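Local coordinates for novel protein similar to vertebrate potassium voltage-gated channel, subfamily H (Eag-related) family (Danio rerio, PDB 3UKN) that probably forms the pore-forming subunit of a voltage-gated potassium channel, of which this chain is the cytoplasmic C-linker and cyclic nucleotide-binding homology domain, at residues Y120-G125 with D143-D148; G125-L130 with C168-I173. All coordinates share one frame; numbering follows the deposited sequence.

Contact 1: residues Y120-G125 with D143-D148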
loop_
_atom_site.group_PDB
_atom_site.type_symbol
_atom_site.label_atom_id
_atom_site.label_comp_id
_atom_site.label_asym_id
_atom_site.label_seq_id
_atom_site.Cartn_x
_atom_site.Cartn_y
_atom_site.Cartn_z
ATOM N N TYR B 120 -13.080 -10.830 -0.746
ATOM C CA TYR B 120 -12.319 -11.785 -1.550
ATOM C C TYR B 120 -13.248 -12.703 -2.343
ATOM O O TYR B 120 -14.353 -13.030 -1.906
ATOM C CB TYR B 120 -11.409 -12.630 -0.648
ATOM C CG TYR B 120 -10.515 -11.801 0.222
ATOM C CD1 TYR B 120 -9.224 -11.496 -0.179
ATOM C CD2 TYR B 120 -10.964 -11.307 1.438
ATOM C CE1 TYR B 120 -8.390 -10.722 0.615
ATOM C CE2 TYR B 120 -10.155 -10.527 2.233
ATOM C CZ TYR B 120 -8.861 -10.237 1.822
ATOM O OH TYR B 120 -8.041 -9.450 2.613
ATOM N N PHE B 121 -12.785 -13.120 -3.509
ATOM C CA PHE B 121 -13.565 -13.996 -4.363
ATOM C C PHE B 121 -12.677 -15.185 -4.684
ATOM O O PHE B 121 -11.545 -15.000 -5.117
ATOM C CB PHE B 121 -13.975 -13.237 -5.642
ATOM C CG PHE B 121 -14.694 -14.094 -6.678
ATOM C CD1 PHE B 121 -16.079 -14.193 -6.682
ATOM C CD2 PHE B 121 -13.984 -14.762 -7.662
ATOM C CE1 PHE B 121 -16.751 -14.975 -7.635
ATOM C CE2 PHE B 121 -14.644 -15.535 -8.618
ATOM C CZ PHE B 121 -16.029 -15.646 -8.604
ATOM N N VAL B 122 -13.170 -16.402 -4.447
ATOM C CA VAL B 122 -12.430 -17.619 -4.816
ATOM C C VAL B 122 -12.608 -17.997 -6.299
ATOM O O VAL B 122 -13.693 -18.409 -6.694
ATOM C CB VAL B 122 -12.876 -18.820 -3.953
ATOM C CG1 VAL B 122 -11.896 -19.986 -4.086
ATOM C CG2 VAL B 122 -13.007 -18.409 -2.507
ATOM N N CYS B 123 -11.554 -17.867 -7.111
ATOM C CA CYS B 123 -11.599 -18.338 -8.514
ATOM C C CYS B 123 -11.304 -19.828 -8.640
ATOM O O CYS B 123 -11.796 -20.482 -9.544
ATOM C CB CYS B 123 -10.612 -17.593 -9.424
ATOM S SG CYS B 123 -10.703 -15.815 -9.405
ATOM N N SER B 124 -10.459 -20.352 -7.763
ATOM C CA SER B 124 -10.247 -21.791 -7.698
ATOM C C SER B 124 -9.691 -22.168 -6.337
ATOM O O SER B 124 -9.208 -21.313 -5.592
ATOM C CB SER B 124 -9.302 -22.258 -8.800
ATOM O OG SER B 124 -8.110 -21.503 -8.759
ATOM N N GLY B 125 -9.759 -23.451 -6.015
ATOM C CA GLY B 125 -9.254 -23.936 -4.754
ATOM C C GLY B 125 -10.344 -24.056 -3.719
ATOM O O GLY B 125 -11.499 -23.687 -3.957
ATOM N N ASP B 143 -17.292 -18.544 -4.590
ATOM C CA ASP B 143 -17.712 -18.009 -3.301
ATOM C C ASP B 143 -17.136 -16.610 -3.016
ATOM O O ASP B 143 -15.972 -16.312 -3.308
ATOM C CB ASP B 143 -17.379 -18.985 -2.160
ATOM C CG ASP B 143 -18.234 -20.262 -2.195
ATOM O OD1 ASP B 143 -19.331 -20.237 -2.780
ATOM O OD2 ASP B 143 -17.813 -21.293 -1.633
ATOM N N LEU B 144 -17.973 -15.758 -2.439
ATOM C CA LEU B 144 -17.581 -14.415 -2.062
ATOM C C LEU B 144 -17.415 -14.344 -0.549
ATOM O O LEU B 144 -18.301 -14.766 0.197
ATOM C CB LEU B 144 -18.646 -13.419 -2.510
ATOM C CG LEU B 144 -18.335 -11.926 -2.317
ATOM C CD1 LEU B 144 -17.270 -11.442 -3.302
ATOM C CD2 LEU B 144 -19.605 -11.092 -2.462
ATOM N N ILE B 145 -16.280 -13.817 -0.098
ATOM C CA ILE B 145 -15.983 -13.705 1.321
ATOM C C ILE B 145 -15.860 -12.244 1.744
ATOM O O ILE B 145 -15.116 -11.473 1.130
ATOM C CB ILE B 145 -14.667 -14.410 1.664
ATOM C CG1 ILE B 145 -14.695 -15.855 1.159
ATOM C CG2 ILE B 145 -14.410 -14.377 3.176
ATOM C CD1 ILE B 145 -13.308 -16.487 1.080
ATOM N N GLY B 146 -16.580 -11.863 2.802
ATOM C CA GLY B 146 -16.559 -10.485 3.245
ATOM C C GLY B 146 -17.452 -10.179 4.425
ATOM O O GLY B 146 -17.551 -10.948 5.384
ATOM N N SER B 147 -18.098 -9.026 4.344
ATOM C CA SER B 147 -18.970 -8.555 5.397
ATOM C C SER B 147 -20.123 -7.778 4.774
ATOM O O SER B 147 -20.048 -7.356 3.622
ATOM C CB SER B 147 -18.183 -7.673 6.361
ATOM O OG SER B 147 -19.041 -6.965 7.226
ATOM N N ASP B 148 -21.191 -7.609 5.546
ATOM C CA ASP B 148 -22.417 -6.984 5.081
ATOM C C ASP B 148 -22.455 -5.469 5.297
ATOM O O ASP B 148 -23.328 -4.804 4.755
ATOM C CB ASP B 148 -23.620 -7.626 5.783
ATOM C CG ASP B 148 -23.610 -7.392 7.279
ATOM O OD1 ASP B 148 -22.795 -8.027 7.975
ATOM O OD2 ASP B 148 -24.416 -6.572 7.765
#

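Contact 2: residues G125-L130 with C168-I173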
loop_
_atom_site.group_PDB
_atom_site.type_symbol
_atom_site.label_atom_id
_atom_site.label_comp_id
_atom_site.label_asym_id
_atom_site.label_seq_id
_atom_site.Cartn_x
_atom_site.Cartn_y
_atom_site.Cartn_z
ATOM N N GLY B 125 -9.759 -23.451 -6.015
ATOM C CA GLY B 125 -9.254 -23.936 -4.754
ATOM C C GLY B 125 -10.344 -24.056 -3.719
ATOM O O GLY B 125 -11.499 -23.687 -3.957
ATOM N N SER B 126 -9.973 -24.578 -2.558
ATOM C CA SER B 126 -10.912 -24.704 -1.464
ATOM C C SER B 126 -10.334 -24.091 -0.200
ATOM O O SER B 126 -9.117 -23.989 -0.051
ATOM C CB SER B 126 -11.263 -26.167 -1.235
ATOM O OG SER B 126 -11.721 -26.746 -2.442
ATOM N N MET B 127 -11.217 -23.667 0.698
ATOM C CA MET B 127 -10.802 -23.043 1.944
ATOM C C MET B 127 -11.787 -23.405 3.021
ATOM O O MET B 127 -12.950 -23.701 2.740
ATOM C CB MET B 127 -10.801 -21.526 1.802
ATOM C CG MET B 127 -10.459 -21.038 0.415
ATOM S SD MET B 127 -10.180 -19.278 0.452
ATOM C CE MET B 127 -8.499 -19.241 1.059
ATOM N N GLU B 128 -11.328 -23.366 4.261
ATOM C CA GLU B 128 -12.206 -23.629 5.392
ATOM C C GLU B 128 -12.423 -22.347 6.192
ATOM O O GLU B 128 -11.504 -21.533 6.314
ATOM C CB GLU B 128 -11.595 -24.718 6.279
ATOM C CG GLU B 128 -10.181 -24.400 6.751
ATOM C CD GLU B 128 -9.549 -25.528 7.561
ATOM O OE1 GLU B 128 -10.259 -26.492 7.919
ATOM O OE2 GLU B 128 -8.331 -25.445 7.838
ATOM N N VAL B 129 -13.638 -22.148 6.702
ATOM C CA VAL B 129 -13.859 -21.149 7.753
ATOM C C VAL B 129 -13.714 -21.860 9.106
ATOM O O VAL B 129 -14.306 -22.913 9.324
ATOM C CB VAL B 129 -15.243 -20.482 7.659
ATOM C CG1 VAL B 129 -15.390 -19.389 8.714
ATOM C CG2 VAL B 129 -15.476 -19.899 6.269
ATOM N N LEU B 130 -12.890 -21.295 9.987
ATOM C CA LEU B 130 -12.615 -21.864 11.308
ATOM C C LEU B 130 -12.887 -20.816 12.364
ATOM O O LEU B 130 -12.217 -19.788 12.400
ATOM C CB LEU B 130 -11.139 -22.256 11.444
ATOM C CG LEU B 130 -10.497 -23.315 10.551
ATOM C CD1 LEU B 130 -9.102 -23.588 11.046
ATOM C CD2 LEU B 130 -11.297 -24.594 10.575
ATOM N N CYS B 168 -5.023 -22.118 -3.756
ATOM C CA CYS B 168 -6.161 -21.262 -4.102
ATOM C C CYS B 168 -5.774 -20.078 -4.975
ATOM O O CYS B 168 -4.692 -19.507 -4.845
ATOM C CB CYS B 168 -6.821 -20.703 -2.842
ATOM S SG CYS B 168 -7.658 -21.899 -1.827
ATOM N N ASP B 169 -6.693 -19.703 -5.851
ATOM C CA ASP B 169 -6.543 -18.512 -6.664
ATOM C C ASP B 169 -7.652 -17.524 -6.304
ATOM O O ASP B 169 -8.832 -17.770 -6.565
ATOM C CB ASP B 169 -6.604 -18.878 -8.141
ATOM C CG ASP B 169 -6.200 -17.737 -9.038
ATOM O OD1 ASP B 169 -6.412 -16.566 -8.654
ATOM O OD2 ASP B 169 -5.675 -18.013 -10.136
ATOM N N LEU B 170 -7.264 -16.406 -5.701
ATOM C CA LEU B 170 -8.210 -15.447 -5.171
ATOM C C LEU B 170 -8.187 -14.119 -5.916
ATOM O O LEU B 170 -7.147 -13.694 -6.404
ATOM C CB LEU B 170 -7.885 -15.194 -3.703
ATOM C CG LEU B 170 -7.895 -16.434 -2.813
ATOM C CD1 LEU B 170 -7.237 -16.118 -1.470
ATOM C CD2 LEU B 170 -9.317 -16.896 -2.609
ATOM N N GLN B 171 -9.347 -13.479 -6.007
ATOM C CA GLN B 171 -9.439 -12.094 -6.441
ATOM C C GLN B 171 -9.985 -11.291 -5.286
ATOM O O GLN B 171 -10.610 -11.844 -4.383
ATOM C CB GLN B 171 -10.386 -11.939 -7.630
ATOM C CG GLN B 171 -9.883 -12.562 -8.891
ATOM C CD GLN B 171 -10.794 -12.318 -10.070
ATOM O OE1 GLN B 171 -11.831 -11.652 -9.957
ATOM N NE2 GLN B 171 -10.414 -12.860 -11.216
ATOM N N TYR B 172 -9.790 -9.978 -5.327
ATOM C CA TYR B 172 -10.248 -9.146 -4.226
ATOM C C TYR B 172 -10.204 -7.671 -4.576
ATOM O O TYR B 172 -9.512 -7.257 -5.512
ATOM C CB TYR B 172 -9.419 -9.431 -2.956
ATOM C CG TYR B 172 -7.962 -9.002 -3.027
ATOM C CD1 TYR B 172 -7.567 -7.717 -2.629
ATOM C CD2 TYR B 172 -6.971 -9.885 -3.476
ATOM C CE1 TYR B 172 -6.204 -7.319 -2.680
ATOM C CE2 TYR B 172 -5.608 -9.489 -3.530
ATOM C CZ TYR B 172 -5.242 -8.211 -3.139
ATOM O OH TYR B 172 -3.909 -7.845 -3.195
ATOM N N ILE B 173 -10.944 -6.895 -3.798
ATOM C CA ILE B 173 -10.968 -5.448 -3.883
ATOM C C ILE B 173 -10.891 -4.916 -2.437
ATOM O O ILE B 173 -11.621 -5.391 -1.556
ATOM C CB ILE B 173 -12.265 -4.975 -4.502
ATOM C CG1 ILE B 173 -12.486 -5.657 -5.848
ATOM C CG2 ILE B 173 -12.276 -3.460 -4.648
ATOM C CD1 ILE B 173 -13.679 -5.119 -6.604
#

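Contact 1: residues Y120-G125 with D143-D148
Three backbone hydrogen bonds join strand 118-122 to strand 144-146 and to Asp143 just before it; the strands run antiparallel with their axes 4.8 Å apart. Tyr120 and Ile145 form the hydrogen-bonded pair: Tyr120 N donates a hydrogen bond to Ile145 O at 2.8 Å, and Ile145 N donates one to Tyr120 O, also 2.8 Å and almost straight (175° at the hydrogen). Val122 N continues the register to Asp143 O at 3.0 Å, meeting it nearly along the C=O axis. Both members of the non-hydrogen-bonded pair, Phe121 and Leu144, make CA-H...O contacts to a neighbour of their partner: Leu144 CA to Tyr120 O, Phe121 CA to Asp143 O. In the beta roll of the cyclic nucleotide-binding fold these are inner strands of one sheet, with strand 168-174 on the other side of 118-122.

Side-chain contacts divide between the two faces. On the face of Tyr120 and Ile145, Val122 crosses Ile145 obliquely, its CG2 4.1 Å from Ile145 CD1, while the Tyr120 ring turns its edge to Ile145 O and sends its hydroxyl on to Asn49. Phe121 and Leu144 share the other face, touching through Phe121 CB and Leu144 CD1 at 4.4 Å. The Asp143 carboxylate is held by Gly140 N.

Contact 2: residues G125-L130 with C168-I173
Cys168 points its side chain at the chain between Gly125 and Met127, and its sulfur is the hub of the contact. With chi1 at -68°, SG lies beside its own backbone N and anti to the carbonyl carbon, which brings it 3.1 Å from Ser126 O. Gly125 CA lies 3.9 Å from the same sulfur, so SG sits against the main chain of Gly125 and Ser126. The CA of Gly125 is itself only 4.1 Å from Cys168 CA, a close approach of the two backbones that the absence of a side chain on the glycine allows.

Met127 approaches the same sulfur from the neighbouring position, one residue past Ser126. Its CG stands 3.7 Å from Cys168 SG, and after an extended chi2 the chain bends at chi3 (81°), so that the terminal CE also comes to 4.0 Å from that sulfur. Both halves of the contact belong to the beta roll of the cyclic nucleotide-binding homology domain, but to different sheets: 127-131 lies between strands 161-164 and 134-139, whereas 168-174 lies between 99-103 and 118-122. No hydrogen bond crosses between the two segments, and apolar side chains bridge the interior of the roll instead.

Farther along strand 168-174, Leu170 meets Met127 tip to tip. The Leu170 CA-CB bond runs alongside the opposing segment, but with CG anti to the carbonyl carbon (chi1 -58°) the branch swings across, and its CD2 reaches Met127 SD at 4.0 Å. Around this buried patch, Cys103 of strand 99-103 lies against both Cys168 and Leu170, and Ala164 of strand 161-164 against Met127. Ser126, by contrast, directs its side chain away from Cys168, while its backbone N bonds to Thr166 OG1.

Overall arrangement
After the N-terminal helices and strands 99-103 and 108-110, the chain runs along strand 118-122, bulges at Cys123 and Ser124 opposite Asp169, and turns the corner into strand 127-131. The first segments of the two contacts share Gly125, which touches its partner only in contact 2. Contact 1 closes the first loop when the chain returns at 143-148, after the hairpin formed by 127-131 and 134-139. Contact 2 opens within that loop and closes beyond it, at 168-173, so the two cross. Strand 168-174 then docks on the remaining edge of 118-122, through Phe121 N to Gln171 O and Cys123 N to Asp169 O. Contact 1 joins two inner strands of one sheet, and contact 2 packs that sheet against the other.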